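Local atomic coordinates of globin (PDB entry 5V3T), a protein that binds haem as a group II truncated haemoglobin and probably binds and transports oxygen. Residues I18-D23 with D99-H104. Residues are numbered along the deposited sequence; the frame is centred on the assembly and turned at random.
Sequences IEILVD and DDTGVH. With SO4 (sulfate ion), chain F.
T101, in the last turn of helix 84-101, rests its methyl CG2 on the backbone of helix 14-31, 3.6 Å from L21 CA. The same methyl touches I20 CG2 at 3.8 Å, where the two side chains pass alongside, pointing opposite ways. L21 reaches out beside the threonine and lies roughly perpendicular to it, its CD1 resting 3.5 Å from T101 OG1. That hydroxyl is tucked in with the backbone N on one flank and the carbonyl carbon on the other (chi1 58°), which turns it back to hydrogen-bond to the carbonyl O of A97, with M98 O as a further partner, while CG2 is left to face the other helix. At L21 the first torsion runs CG anti to the backbone N (chi1 177°), and the isobutyl group packs on M94, A97 and M98, buried between two helices of the truncated globin fold. The haem lies about 10 Å from this leucine side chain, and the bound cyanide about 12 Å from it. Just past T101 the helix closes in a Schellman motif at G102, which has positive phi; one of the two bonds back into the last turn runs from G102 N to D99 O, 3.1 Å. D100 OD2 is hydrogen-bonded to Y28 OH, a second tie to helix 14-31. Further out, beyond V103, H104 ND1 donates a bent bond of 3.1 Å (136°) to O4 of a sulfate, probably from the crystallisation liquor, which sits at the edge of the imidazole and near its plane.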
ATOM      1  N   ILE A  18       6.145  19.100 -10.990  1.00 33.07           N
ATOM      2  CA  ILE A  18       5.658  17.950 -10.213  1.00 29.98           C
ATOM      3  C   ILE A  18       4.224  18.162  -9.719  1.00 32.29           C
ATOM      4  O   ILE A  18       3.406  17.230  -9.750  1.00 36.83           O
ATOM      5  CB  ILE A  18       6.603  17.650  -9.026  1.00 35.06           C
ATOM      6  CG1 ILE A  18       7.969  17.192  -9.560  1.00 32.04           C
ATOM      7  CG2 ILE A  18       5.996  16.605  -8.074  1.00 33.46           C
ATOM      8  CD1 ILE A  18       7.898  15.958 -10.439  1.00 31.69           C
ATOM      9  N   GLU A  19       3.911  19.382  -9.280  1.00 30.29           N
ATOM     10  CA  GLU A  19       2.551  19.717  -8.838  1.00 32.27           C
ATOM     11  C   GLU A  19       1.557  19.375  -9.946  1.00 39.86           C
ATOM     12  O   GLU A  19       0.593  18.636  -9.738  1.00 35.28           O
ATOM     13  CB  GLU A  19       2.432  21.202  -8.471  1.00 44.72           C
ATOM     14  CG  GLU A  19       3.153  21.593  -7.195  1.00 60.09           C
ATOM     15  CD  GLU A  19       2.464  21.100  -5.930  1.00 61.85           C
ATOM     16  OE1 GLU A  19       1.212  21.112  -5.885  1.00 51.98           O
ATOM     17  OE2 GLU A  19       3.184  20.702  -4.985  1.00 58.01           O
ATOM     18  N   ILE A  20       1.817  19.898 -11.137  1.00 40.05           N
ATOM     19  CA  ILE A  20       0.901  19.735 -12.258  1.00 39.59           C
ATOM     20  C   ILE A  20       0.873  18.305 -12.786  1.00 36.76           C
ATOM     21  O   ILE A  20      -0.193  17.793 -13.140  1.00 33.18           O
ATOM     22  CB  ILE A  20       1.280  20.679 -13.416  1.00 37.13           C
ATOM     23  CG1 ILE A  20       1.230  22.131 -12.941  1.00 43.97           C
ATOM     24  CG2 ILE A  20       0.354  20.479 -14.600  1.00 44.43           C
ATOM     25  CD1 ILE A  20       1.782  23.115 -13.953  1.00 41.33           C
ATOM     26  N   LEU A  21       2.036  17.659 -12.824  1.00 30.93           N
ATOM     27  CA  LEU A  21       2.123  16.290 -13.325  1.00 25.71           C
ATOM     28  C   LEU A  21       1.289  15.365 -12.460  1.00 30.75           C
ATOM     29  O   LEU A  21       0.478  14.587 -12.968  1.00 32.07           O
ATOM     30  CB  LEU A  21       3.585  15.819 -13.392  1.00 24.12           C
ATOM     31  CG  LEU A  21       3.871  14.378 -13.834  1.00 26.23           C
ATOM     32  CD1 LEU A  21       3.486  14.157 -15.290  1.00 25.95           C
ATOM     33  CD2 LEU A  21       5.342  14.054 -13.630  1.00 29.78           C
ATOM     34  N   VAL A  22       1.453  15.484 -11.145  1.00 30.74           N
ATOM     35  CA  VAL A  22       0.796  14.571 -10.220  1.00 31.03           C
ATOM     36  C   VAL A  22      -0.706  14.843 -10.138  1.00 37.81           C
ATOM     37  O   VAL A  22      -1.510  13.905 -10.128  1.00 38.09           O
ATOM     38  CB  VAL A  22       1.445  14.659  -8.826  1.00 32.24           C
ATOM     39  CG1 VAL A  22       0.648  13.864  -7.782  1.00 33.15           C
ATOM     40  CG2 VAL A  22       2.869  14.147  -8.913  1.00 23.17           C
ATOM     41  N   ASP A  23      -1.089  16.117 -10.132  1.00 35.38           N
ATOM     42  CA  ASP A  23      -2.511  16.456 -10.146  1.00 41.83           C
ATOM     43  C   ASP A  23      -3.153  15.910 -11.422  1.00 38.56           C
ATOM     44  O   ASP A  23      -4.247  15.337 -11.389  1.00 35.76           O
ATOM     45  CB  ASP A  23      -2.711  17.966 -10.026  1.00 41.71           C
ATOM     46  CG  ASP A  23      -2.465  18.472  -8.613  1.00 49.33           C
ATOM     47  OD1 ASP A  23      -2.429  17.645  -7.678  1.00 47.06           O
ATOM     48  OD2 ASP A  23      -2.295  19.694  -8.432  1.00 47.59           O
ATOM     49  N   ASP A  99       2.529  13.672 -21.250  1.00 28.48           N
ATOM     50  CA  ASP A  99       2.160  14.326 -22.492  1.00 30.59           C
ATOM     51  C   ASP A  99       1.474  15.660 -22.188  1.00 32.49           C
ATOM     52  O   ASP A  99       1.876  16.711 -22.695  1.00 34.41           O
ATOM     53  CB  ASP A  99       1.249  13.424 -23.333  1.00 38.49           C
ATOM     54  CG  ASP A  99       2.006  12.283 -23.997  1.00 40.54           C
ATOM     55  OD1 ASP A  99       3.255  12.279 -23.946  1.00 34.98           O
ATOM     56  OD2 ASP A  99       1.353  11.393 -24.582  1.00 43.20           O
ATOM     57  N   ASP A 100       0.481  15.622 -21.309  1.00 29.03           N
ATOM     58  CA  ASP A 100      -0.314  16.805 -20.998  1.00 27.59           C
ATOM     59  C   ASP A 100       0.533  17.887 -20.333  1.00 30.30           C
ATOM     60  O   ASP A 100       0.269  19.077 -20.481  1.00 30.43           O
ATOM     61  CB  ASP A 100      -1.443  16.440 -20.048  1.00 29.44           C
ATOM     62  CG  ASP A 100      -2.569  15.672 -20.730  1.00 38.84           C
ATOM     63  OD1 ASP A 100      -2.471  15.374 -21.938  1.00 35.90           O
ATOM     64  OD2 ASP A 100      -3.526  15.325 -20.017  1.00 39.77           O
ATOM     65  N   THR A 101       1.560  17.471 -19.610  1.00 28.62           N
ATOM     66  CA  THR A 101       2.349  18.438 -18.866  1.00 35.87           C
ATOM     67  C   THR A 101       3.589  18.871 -19.633  1.00 32.49           C
ATOM     68  O   THR A 101       4.353  19.708 -19.150  1.00 30.18           O
ATOM     69  CB  THR A 101       2.766  17.872 -17.498  1.00 37.23           C
ATOM     70  OG1 THR A 101       3.497  16.664 -17.690  1.00 45.22           O
ATOM     71  CG2 THR A 101       1.538  17.566 -16.678  1.00 28.71           C
ATOM     72  N   GLY A 102       3.791  18.302 -20.824  1.00 32.26           N
ATOM     73  CA  GLY A 102       4.875  18.730 -21.699  1.00 30.22           C
ATOM     74  C   GLY A 102       6.252  18.192 -21.331  1.00 29.37           C
ATOM     75  O   GLY A 102       7.277  18.829 -21.576  1.00 27.56           O
ATOM     76  N   VAL A 103       6.275  17.008 -20.746  1.00 25.07           N
ATOM     77  CA  VAL A 103       7.533  16.361 -20.361  1.00 24.44           C
ATOM     78  C   VAL A 103       8.078  15.508 -21.509  1.00 30.94           C
ATOM     79  O   VAL A 103       7.445  14.531 -21.937  1.00 28.92           O
ATOM     80  CB  VAL A 103       7.332  15.505 -19.104  1.00 27.46           C
ATOM     81  CG1 VAL A 103       8.638  14.819 -18.720  1.00 29.95           C
ATOM     82  CG2 VAL A 103       6.806  16.376 -17.965  1.00 26.53           C
ATOM     83  N   HIS A 104       9.227  15.899 -22.047  1.00 28.11           N
ATOM     84  CA  HIS A 104       9.776  15.216 -23.212  1.00 32.36           C
ATOM     85  C   HIS A 104      11.294  15.082 -23.137  1.00 31.45           C
ATOM     86  O   HIS A 104      11.914  15.498 -22.165  1.00 31.53           O
ATOM     87  CB  HIS A 104       9.364  15.952 -24.489  1.00 38.71           C
ATOM     88  CG  HIS A 104       7.891  15.910 -24.750  1.00 41.92           C
ATOM     89  ND1 HIS A 104       7.256  14.776 -25.207  1.00 40.81           N
ATOM     90  CD2 HIS A 104       6.923  16.842 -24.582  1.00 29.60           C
ATOM     91  CE1 HIS A 104       5.962  15.023 -25.341  1.00 43.70           C
ATOM     92  NE2 HIS A 104       5.735  16.268 -24.965  1.00 38.05           N
TER
HETATM   93  S   SO4 F 204      10.417  13.407 -27.480  1.00 47.65           S
HETATM   94  O1  SO4 F 204      11.720  12.768 -27.375  1.00 51.22           O
HETATM   95  O2  SO4 F 204      10.606  14.825 -27.743  1.00 56.98           O
HETATM   96  O3  SO4 F 204       9.655  12.828 -28.578  1.00 54.08           O
HETATM   97  O4  SO4 F 204       9.725  13.251 -26.208  1.00 46.37           O